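Local coordinates for conserved exported protein (Bacteroides fragilis, PDB 3CLW) that is of unknown function but probably hydrolyses O-glycosidic bonds, as expected of a family 30 glycoside hydrolase with a TIM-barrel fold, at residues C94-D99 with Y134-S139; F160-V165 with D215-E220; G462-T467 with G477-K482. All coordinates share one frame; numbering follows the deposited sequence.

Contact 1: C94-D99 with Y134-S139; sequences CFLSPD and YFMTRS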
loop_
_atom_site.group_PDB
_atom_site.type_symbol
_atom_site.label_atom_id
_atom_site.label_comp_id
_atom_site.label_asym_id
_atom_site.label_seq_id
_atom_site.Cartn_x
_atom_site.Cartn_y
_atom_site.Cartn_z
ATOM N N CYS A 94 1.171 11.093 -20.549
ATOM C CA CYS A 94 0.032 10.232 -20.840
ATOM C C CYS A 94 0.360 9.441 -22.100
ATOM O O CYS A 94 0.760 10.027 -23.121
ATOM C CB CYS A 94 -1.284 11.044 -21.017
ATOM S SG CYS A 94 -2.774 10.023 -21.113
ATOM N N PHE A 95 0.161 8.123 -22.046
ATOM C CA PHE A 95 0.332 7.294 -23.259
ATOM C C PHE A 95 -0.582 7.736 -24.420
ATOM O O PHE A 95 -0.202 7.612 -25.584
ATOM C CB PHE A 95 0.088 5.798 -22.978
ATOM C CG PHE A 95 1.030 5.193 -21.951
ATOM C CD1 PHE A 95 2.401 5.371 -22.052
ATOM C CD2 PHE A 95 0.525 4.447 -20.884
ATOM C CE1 PHE A 95 3.269 4.772 -21.105
ATOM C CE2 PHE A 95 1.381 3.855 -19.928
ATOM C CZ PHE A 95 2.744 4.031 -20.038
ATOM N N LEU A 96 -1.769 8.241 -24.093
ATOM C CA LEU A 96 -2.741 8.617 -25.102
ATOM C C LEU A 96 -2.746 10.126 -25.288
ATOM O O LEU A 96 -2.652 10.878 -24.327
ATOM C CB LEU A 96 -4.158 8.117 -24.731
ATOM C CG LEU A 96 -5.390 8.527 -25.549
ATOM C CD1 LEU A 96 -5.324 7.956 -26.951
ATOM C CD2 LEU A 96 -6.661 8.000 -24.849
ATOM N N SER A 97 -2.873 10.548 -26.536
ATOM C CA SER A 97 -2.936 11.949 -26.861
ATOM C C SER A 97 -4.325 12.351 -27.407
ATOM O O SER A 97 -5.138 11.500 -27.795
ATOM C CB SER A 97 -1.796 12.316 -27.838
ATOM O OG SER A 97 -1.960 11.614 -29.043
ATOM N N PRO A 98 -4.619 13.666 -27.411
ATOM C CA PRO A 98 -5.969 14.087 -27.805
ATOM C C PRO A 98 -6.393 13.639 -29.220
ATOM O O PRO A 98 -7.576 13.506 -29.471
ATOM C CB PRO A 98 -5.902 15.610 -27.705
ATOM C CG PRO A 98 -4.771 15.886 -26.749
ATOM C CD PRO A 98 -3.763 14.813 -27.056
ATOM N N ASP A 99 -5.456 13.405 -30.126
ATOM C CA ASP A 99 -5.792 12.784 -31.405
ATOM C C ASP A 99 -6.078 11.266 -31.363
ATOM O O ASP A 99 -6.336 10.657 -32.410
ATOM C CB ASP A 99 -4.711 13.076 -32.461
ATOM C CG ASP A 99 -3.327 12.481 -32.109
ATOM O OD1 ASP A 99 -3.184 11.662 -31.170
ATOM O OD2 ASP A 99 -2.362 12.851 -32.802
ATOM N N TYR A 134 -6.113 14.448 -19.457
ATOM C CA TYR A 134 -6.611 15.821 -19.382
ATOM C C TYR A 134 -7.736 16.142 -20.389
ATOM O O TYR A 134 -8.689 16.831 -20.056
ATOM C CB TYR A 134 -5.479 16.851 -19.460
ATOM C CG TYR A 134 -4.699 16.845 -20.723
ATOM C CD1 TYR A 134 -3.649 15.919 -20.926
ATOM C CD2 TYR A 134 -4.963 17.761 -21.726
ATOM C CE1 TYR A 134 -2.910 15.913 -22.086
ATOM C CE2 TYR A 134 -4.229 17.738 -22.914
ATOM C CZ TYR A 134 -3.210 16.830 -23.081
ATOM O OH TYR A 134 -2.453 16.831 -24.258
ATOM N N PHE A 135 -7.600 15.643 -21.604
ATOM C CA PHE A 135 -8.508 15.943 -22.694
ATOM C C PHE A 135 -9.883 15.264 -22.597
ATOM O O PHE A 135 -10.757 15.535 -23.421
ATOM C CB PHE A 135 -7.839 15.617 -24.049
ATOM C CG PHE A 135 -7.140 14.273 -24.087
ATOM C CD1 PHE A 135 -5.774 14.175 -23.804
ATOM C CD2 PHE A 135 -7.850 13.102 -24.407
ATOM C CE1 PHE A 135 -5.130 12.960 -23.843
ATOM C CE2 PHE A 135 -7.206 11.881 -24.442
ATOM C CZ PHE A 135 -5.847 11.814 -24.152
ATOM N N MET A 136 -10.071 14.389 -21.608
ATOM C CA MET A 136 -11.334 13.688 -21.370
ATOM C C MET A 136 -12.074 14.367 -20.232
ATOM O O MET A 136 -13.182 13.987 -19.915
ATOM C CB MET A 136 -11.083 12.235 -20.895
ATOM C CG MET A 136 -10.611 11.247 -21.965
ATOM S SD MET A 136 -10.815 9.500 -21.500
ATOM C CE MET A 136 -9.815 8.910 -22.787
ATOM N N THR A 137 -11.422 15.302 -19.554
ATOM C CA THR A 137 -11.971 15.815 -18.296
ATOM C C THR A 137 -12.936 16.971 -18.559
ATOM O O THR A 137 -13.002 17.467 -19.684
ATOM C CB THR A 137 -10.857 16.285 -17.367
ATOM O OG1 THR A 137 -10.161 17.367 -17.990
ATOM C CG2 THR A 137 -9.879 15.139 -17.065
ATOM N N ARG A 138 -13.724 17.338 -17.542
ATOM C CA ARG A 138 -14.616 18.497 -17.630
ATOM C C ARG A 138 -13.828 19.830 -17.614
ATOM O O ARG A 138 -14.208 20.777 -18.294
ATOM C CB ARG A 138 -15.713 18.443 -16.545
ATOM C CG ARG A 138 -16.811 17.382 -16.856
ATOM C CD ARG A 138 -17.978 17.345 -15.883
ATOM N NE ARG A 138 -17.575 17.045 -14.500
ATOM C CZ ARG A 138 -17.451 17.960 -13.530
ATOM N NH1 ARG A 138 -17.706 19.233 -13.773
ATOM N NH2 ARG A 138 -17.089 17.603 -12.301
ATOM N N SER A 139 -12.707 19.871 -16.882
ATOM C CA SER A 139 -11.948 21.094 -16.701
ATOM C C SER A 139 -10.848 21.301 -17.742
ATOM O O SER A 139 -10.142 22.316 -17.717
ATOM C CB SER A 139 -11.399 21.172 -15.278
ATOM O OG SER A 139 -10.499 20.117 -15.015
#
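Pro-98 lies over one face of the Phe-135 ring, and this pair carries the meeting of two loops of the TIM barrel: one follows strand 68-71, the other follows strand 125-128, so both are beta-alpha connections of the barrel. The main interaction is a CH-pi contact. Pro-98 CA sits 3.9 Å from the centroid of the Phe-135 ring and only 9° off its normal, while the backbone N of Pro-98 and the carbonyl carbon of Ser-97 lie over the same ring. Phe-135 belongs to a short 3-10 turn, and its CG, standing between the backbone N and the carbonyl carbon (chi1 46°), carries the ring toward Leu-96.

A second group of contacts runs around the rim of that ring. The carbonyl oxygen of Leu-96 approaches near the ring plane, 3.3 Å from Phe-135 CE1, where the partly positive ring hydrogens would favour it. Apolar packing adds Leu-96 CG at 3.6 Å from Phe-135 CZ, with Leu-96 CD2 also in the ring plane at the edge. Elsewhere on the rim, CD1 of Phe-135 rests over the centre of the Tyr-134 ring, 3.7 Å above its plane. Pro-98 CG bridges the two aromatics, 3.6 Å from Phe-135 CD1 and 3.5 Å from Tyr-134 OH.

Polar bonds shape the turn itself rather than joining the loops: the carbonyl oxygen of Tyr-134 is gripped twice by Thr-137, through its backbone N and through OG1. Helix 157-173 backs the contact, with Phe-163 touching Leu-96 and Phe-160 touching Met-136. The extended Met-136 side chain crosses Leu-96 at about a right angle, bringing Met-136 CE to 3.9 Å from Leu-96 CD2.

Contact 2: F160-V165 with D215-E220; sequences FARFLV and DKAISE
Val-165 and Ala-217 meet where helix 157-173 packs against helix 204-221, two successive helices of the TIM barrel's outer layer. The segments' axes approach to 8.8 Å at an angle of 44° between their N-to-C directions, consistent with Ala-161 and Ala-217 facing each other at the interface.

Val-165 can be followed outward. Its CB, directed toward the other helix, already lies 4.2 Å from Ala-217 CB. There the side chain forks. CG1, anti to the backbone N (chi1 164°), reaches the backbone of the partner helix and comes to 3.8 Å from Ala-217 O. CG2, anti to the carbonyl carbon, touches two side chains, 3.7 Å from Ala-217 CB and an equal 3.7 Å from Ile-218 CG1; Val-165 and Ile-218 cross at about a right angle. Val-165 also touches Ala-221, one turn further along the partner helix.

One turn earlier, Ala-161 faces the same methyl of Ala-217, and its own CB packs against Glu-213 and Leu-214. Ile-218 continues inward to Ile-227 of strand 226-232, linking the helix pair to the barrel wall. At the exposed side, the guanidinium of Arg-162 makes a salt bridge with Asp-158 of its own helix, and of the arginine side chain CG alone comes near the alanine. Arg-162 CG lies 4.4 Å from Ala-217 CB.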
loop_
_atom_site.group_PDB
_atom_site.type_symbol
_atom_site.label_atom_id
_atom_site.label_comp_id
_atom_site.label_asym_id
_atom_site.label_seq_id
_atom_site.Cartn_x
_atom_site.Cartn_y
_atom_site.Cartn_z
ATOM N N PHE A 160 -12.309 6.167 -21.109
ATOM C CA PHE A 160 -11.344 6.063 -20.035
ATOM C C PHE A 160 -11.079 4.592 -19.682
ATOM O O PHE A 160 -9.914 4.163 -19.625
ATOM C CB PHE A 160 -11.779 6.903 -18.830
ATOM C CG PHE A 160 -10.799 6.922 -17.695
ATOM C CD1 PHE A 160 -9.424 6.879 -17.927
ATOM C CD2 PHE A 160 -11.262 7.018 -16.382
ATOM C CE1 PHE A 160 -8.510 6.899 -16.867
ATOM C CE2 PHE A 160 -10.361 7.064 -15.300
ATOM C CZ PHE A 160 -8.958 6.999 -15.557
ATOM N N ALA A 161 -12.140 3.819 -19.477
ATOM C CA ALA A 161 -11.992 2.369 -19.221
ATOM C C ALA A 161 -11.189 1.694 -20.330
ATOM O O ALA A 161 -10.328 0.844 -20.044
ATOM C CB ALA A 161 -13.350 1.689 -19.031
ATOM N N ARG A 162 -11.454 2.071 -21.582
ATOM C CA ARG A 162 -10.724 1.495 -22.685
ATOM C C ARG A 162 -9.216 1.862 -22.676
ATOM O O ARG A 162 -8.375 1.040 -23.011
ATOM C CB ARG A 162 -11.361 1.846 -24.018
ATOM C CG ARG A 162 -12.634 1.003 -24.326
ATOM C CD ARG A 162 -12.968 1.083 -25.810
ATOM N NE ARG A 162 -13.250 2.454 -26.223
ATOM C CZ ARG A 162 -14.472 3.006 -26.255
ATOM N NH1 ARG A 162 -15.562 2.311 -25.882
ATOM N NH2 ARG A 162 -14.612 4.274 -26.658
ATOM N N PHE A 163 -8.923 3.105 -22.296
ATOM C CA PHE A 163 -7.571 3.607 -22.141
ATOM C C PHE A 163 -6.807 2.798 -21.083
ATOM O O PHE A 163 -5.714 2.325 -21.362
ATOM C CB PHE A 163 -7.575 5.094 -21.764
ATOM C CG PHE A 163 -6.262 5.574 -21.192
ATOM C CD1 PHE A 163 -5.145 5.740 -22.016
ATOM C CD2 PHE A 163 -6.142 5.852 -19.830
ATOM C CE1 PHE A 163 -3.910 6.179 -21.500
ATOM C CE2 PHE A 163 -4.911 6.321 -19.290
ATOM C CZ PHE A 163 -3.789 6.460 -20.153
ATOM N N LEU A 164 -7.406 2.648 -19.896
ATOM C CA LEU A 164 -6.844 1.843 -18.807
ATOM C C LEU A 164 -6.632 0.365 -19.170
ATOM O O LEU A 164 -5.601 -0.202 -18.838
ATOM C CB LEU A 164 -7.712 1.927 -17.560
ATOM C CG LEU A 164 -7.829 3.287 -16.876
ATOM C CD1 LEU A 164 -8.869 3.217 -15.781
ATOM C CD2 LEU A 164 -6.459 3.631 -16.271
ATOM N N VAL A 165 -7.589 -0.230 -19.879
ATOM C CA VAL A 165 -7.473 -1.613 -20.312
ATOM C C VAL A 165 -6.421 -1.799 -21.396
ATOM O O VAL A 165 -5.648 -2.734 -21.327
ATOM C CB VAL A 165 -8.839 -2.229 -20.759
ATOM C CG1 VAL A 165 -8.630 -3.514 -21.551
ATOM C CG2 VAL A 165 -9.706 -2.491 -19.549
ATOM N N ASP A 215 -15.322 -3.312 -16.422
ATOM C CA ASP A 215 -15.779 -4.698 -16.530
ATOM C C ASP A 215 -15.991 -5.092 -17.986
ATOM O O ASP A 215 -15.477 -6.092 -18.434
ATOM C CB ASP A 215 -17.048 -4.899 -15.716
ATOM C CG ASP A 215 -17.545 -6.331 -15.758
ATOM O OD1 ASP A 215 -16.941 -7.202 -15.087
ATOM O OD2 ASP A 215 -18.557 -6.574 -16.460
ATOM N N LYS A 216 -16.732 -4.282 -18.722
ATOM C CA LYS A 216 -17.007 -4.526 -20.129
ATOM C C LYS A 216 -15.727 -4.509 -20.986
ATOM O O LYS A 216 -15.505 -5.383 -21.829
ATOM C CB LYS A 216 -17.997 -3.462 -20.607
ATOM C CG LYS A 216 -18.405 -3.535 -22.069
ATOM C CD LYS A 216 -19.295 -2.314 -22.351
ATOM C CE LYS A 216 -19.953 -2.338 -23.732
ATOM N NZ LYS A 216 -21.304 -1.628 -23.676
ATOM N N ALA A 217 -14.893 -3.498 -20.774
ATOM C CA ALA A 217 -13.626 -3.362 -21.501
ATOM C C ALA A 217 -12.659 -4.548 -21.241
ATOM O O ALA A 217 -12.003 -5.045 -22.167
ATOM C CB ALA A 217 -12.992 -2.002 -21.137
ATOM N N ILE A 218 -12.594 -5.027 -20.001
ATOM C CA ILE A 218 -11.717 -6.170 -19.672
ATOM C C ILE A 218 -12.185 -7.461 -20.365
ATOM O O ILE A 218 -11.356 -8.298 -20.758
ATOM C CB ILE A 218 -11.622 -6.412 -18.136
ATOM C CG1 ILE A 218 -10.756 -5.337 -17.463
ATOM C CG2 ILE A 218 -11.105 -7.874 -17.800
ATOM C CD1 ILE A 218 -10.902 -5.288 -15.918
ATOM N N SER A 219 -13.516 -7.606 -20.490
ATOM C CA SER A 219 -14.125 -8.777 -21.107
ATOM C C SER A 219 -13.853 -8.759 -22.595
ATOM O O SER A 219 -13.441 -9.781 -23.145
ATOM C CB SER A 219 -15.641 -8.864 -20.791
ATOM O OG SER A 219 -15.860 -9.245 -19.440
ATOM N N GLU A 220 -14.003 -7.600 -23.232
ATOM C CA GLU A 220 -13.665 -7.449 -24.654
ATOM C C GLU A 220 -12.183 -7.723 -24.949
ATOM O O GLU A 220 -11.853 -8.354 -25.954
ATOM C CB GLU A 220 -14.054 -6.051 -25.164
ATOM C CG GLU A 220 -15.557 -5.910 -25.547
ATOM C CD GLU A 220 -16.072 -4.439 -25.613
ATOM O OE1 GLU A 220 -17.269 -4.234 -25.297
ATOM O OE2 GLU A 220 -15.290 -3.503 -25.968
#

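Contact 3: G462-T467 with G477-K482; sequences GKVYLT and GEQPLK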
loop_
_atom_site.group_PDB
_atom_site.type_symbol
_atom_site.label_atom_id
_atom_site.label_comp_id
_atom_site.label_asym_id
_atom_site.label_seq_id
_atom_site.Cartn_x
_atom_site.Cartn_y
_atom_site.Cartn_z
ATOM N N GLY A 462 13.394 -21.287 16.320
ATOM C CA GLY A 462 13.163 -20.461 15.147
ATOM C C GLY A 462 14.260 -19.437 14.910
ATOM O O GLY A 462 14.953 -19.034 15.832
ATOM N N LYS A 463 14.415 -19.026 13.658
ATOM C CA LYS A 463 15.304 -17.933 13.302
ATOM C C LYS A 463 14.682 -16.595 13.655
ATOM O O LYS A 463 13.490 -16.358 13.420
ATOM C CB LYS A 463 15.668 -18.010 11.825
ATOM C CG LYS A 463 16.558 -19.197 11.539
ATOM C CD LYS A 463 16.824 -19.410 10.054
ATOM C CE LYS A 463 17.773 -20.571 9.878
ATOM N NZ LYS A 463 18.297 -20.647 8.499
ATOM N N VAL A 464 15.485 -15.733 14.261
ATOM C CA VAL A 464 14.986 -14.463 14.722
ATOM C C VAL A 464 15.640 -13.349 13.912
ATOM O O VAL A 464 16.864 -13.379 13.653
ATOM C CB VAL A 464 15.235 -14.277 16.231
ATOM C CG1 VAL A 464 14.919 -12.862 16.671
ATOM C CG2 VAL A 464 14.437 -15.285 17.024
ATOM N N TYR A 465 14.798 -12.388 13.505
ATOM C CA TYR A 465 15.202 -11.190 12.764
ATOM C C TYR A 465 14.634 -9.986 13.484
ATOM O O TYR A 465 13.444 -9.955 13.797
ATOM C CB TYR A 465 14.685 -11.270 11.341
ATOM C CG TYR A 465 15.115 -12.515 10.615
ATOM C CD1 TYR A 465 16.281 -12.525 9.829
ATOM C CD2 TYR A 465 14.371 -13.699 10.705
ATOM C CE1 TYR A 465 16.678 -13.696 9.145
ATOM C CE2 TYR A 465 14.759 -14.856 10.023
ATOM C CZ TYR A 465 15.915 -14.854 9.261
ATOM O OH TYR A 465 16.304 -16.002 8.581
ATOM N N LEU A 466 15.481 -8.996 13.746
ATOM C CA LEU A 466 15.195 -7.954 14.728
ATOM C C LEU A 466 15.487 -6.540 14.227
ATOM O O LEU A 466 16.585 -6.278 13.702
ATOM C CB LEU A 466 16.030 -8.225 15.979
ATOM C CG LEU A 466 15.704 -7.590 17.323
ATOM C CD1 LEU A 466 14.302 -7.974 17.742
ATOM C CD2 LEU A 466 16.685 -8.074 18.369
ATOM N N THR A 467 14.483 -5.662 14.386
ATOM C CA THR A 467 14.574 -4.229 14.096
ATOM C C THR A 467 14.408 -3.400 15.386
ATOM O O THR A 467 13.414 -3.507 16.097
ATOM C CB THR A 467 13.513 -3.778 13.055
ATOM O OG1 THR A 467 13.658 -4.543 11.861
ATOM C CG2 THR A 467 13.677 -2.295 12.701
ATOM N N GLY A 477 20.254 -15.369 14.662
ATOM C CA GLY A 477 20.479 -16.802 14.834
ATOM C C GLY A 477 19.231 -17.596 15.215
ATOM O O GLY A 477 18.153 -17.022 15.447
ATOM N N GLU A 478 19.376 -18.923 15.290
ATOM C CA GLU A 478 18.293 -19.777 15.771
ATOM C C GLU A 478 18.168 -19.640 17.274
ATOM O O GLU A 478 19.160 -19.688 17.998
ATOM C CB GLU A 478 18.501 -21.232 15.375
ATOM C CG GLU A 478 18.002 -21.533 13.987
ATOM C CD GLU A 478 18.494 -22.860 13.435
ATOM O OE1 GLU A 478 19.647 -23.252 13.738
ATOM O OE2 GLU A 478 17.729 -23.506 12.674
ATOM N N GLN A 479 16.932 -19.464 17.724
ATOM C CA GLN A 479 16.623 -19.129 19.098
ATOM C C GLN A 479 15.671 -20.157 19.688
ATOM O O GLN A 479 14.818 -20.674 18.975
ATOM C CB GLN A 479 15.955 -17.764 19.119
ATOM C CG GLN A 479 16.477 -16.816 20.152
ATOM C CD GLN A 479 17.724 -16.109 19.705
ATOM O OE1 GLN A 479 17.708 -14.905 19.471
ATOM N NE2 GLN A 479 18.823 -16.853 19.586
ATOM N N PRO A 480 15.823 -20.478 20.992
ATOM C CA PRO A 480 14.820 -21.375 21.583
ATOM C C PRO A 480 13.479 -20.683 21.653
ATOM O O PRO A 480 13.409 -19.548 22.130
ATOM C CB PRO A 480 15.359 -21.644 22.998
ATOM C CG PRO A 480 16.307 -20.488 23.300
ATOM C CD PRO A 480 16.884 -20.089 21.954
ATOM N N LEU A 481 12.428 -21.360 21.193
ATOM C CA LEU A 481 11.071 -20.780 21.214
ATOM C C LEU A 481 10.486 -20.549 22.616
ATOM O O LEU A 481 9.684 -19.629 22.807
ATOM C CB LEU A 481 10.094 -21.591 20.356
ATOM C CG LEU A 481 10.497 -21.666 18.883
ATOM C CD1 LEU A 481 9.613 -22.647 18.141
ATOM C CD2 LEU A 481 10.471 -20.289 18.216
ATOM N N LYS A 482 10.899 -21.366 23.584
ATOM C CA LYS A 482 10.388 -21.279 24.961
ATOM C C LYS A 482 10.841 -19.995 25.671
ATOM O O LYS A 482 10.220 -19.564 26.648
ATOM C CB LYS A 482 10.805 -22.524 25.771
#
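Gly-462 O is held by two groups of the facing strand: the backbone N of Gln-479 donates a hydrogen bond of 2.8 Å to it, and Glu-478 CA adds a CA-H...O contact at 3.4 Å. The N-H of Gln-479 points fairly straight at the oxygen (156°). The return bond, from Gly-462 N to Gln-479 O, is 3.1 Å long; with both bonds made, Gly-462 and Gln-479 form an antiparallel hydrogen-bonded pair. Farther along, Val-464 N donates to Gly-477 O.

Between these bonds, Lys-463 and Glu-478 form a non-hydrogen-bonded pair with their side chains on the same face of the sheet. Each CG is anti to its carbonyl carbon, and the two methylenes meet, Lys-463 CG lying 3.7 Å from Glu-478 CG. The charged ends do not touch, NZ of Lys-463 being 5.1 Å from OE2 of Glu-478; the carboxylate instead makes its salt bridge with Lys-461.

The other face is more apolar. Val-464 CG2 packs 3.6 Å from Gln-479 CB, and Gln-479 CG and OE1 also lie near the valine. Leu-484 touches both residues. Leu-481 brings CD2 to 3.6 Å from Gly-462 N and touches Ile-494 of strand 490-495. Gly-477, whose phi is positive, has a backbone conformation that favours glycine.

Strands 461-467 and 474-480 thus form a strongly twisted antiparallel beta hairpin, which strand 490-495 extends on the other side of 461-467, consistent with the beta-sandwich domain that accompanies the TIM barrel in family 30 glycoside hydrolases.

How the contacts relate
From the N terminus, contact 1 is met first and closes a loop through helix 108-119 and strand 125-128, tying together two loops that follow successive barrel strands. Contact 2 opens only afterwards; its loop passes through strand 178-182 and joins neighbouring outer helices. The three contacts follow in series, and none nests or crosses. Contacts 1 and 2 nevertheless share helix 157-173, whose aromatic side chains meet the loops of contact 1. Contact 3 closes a short hairpin near the C terminus, joining strands 461-467 and 474-480 of the C-terminal beta domain; it lies across the chain's centre, its nearest atoms about 35 Å from contact 1 and about 36 Å from contact 2.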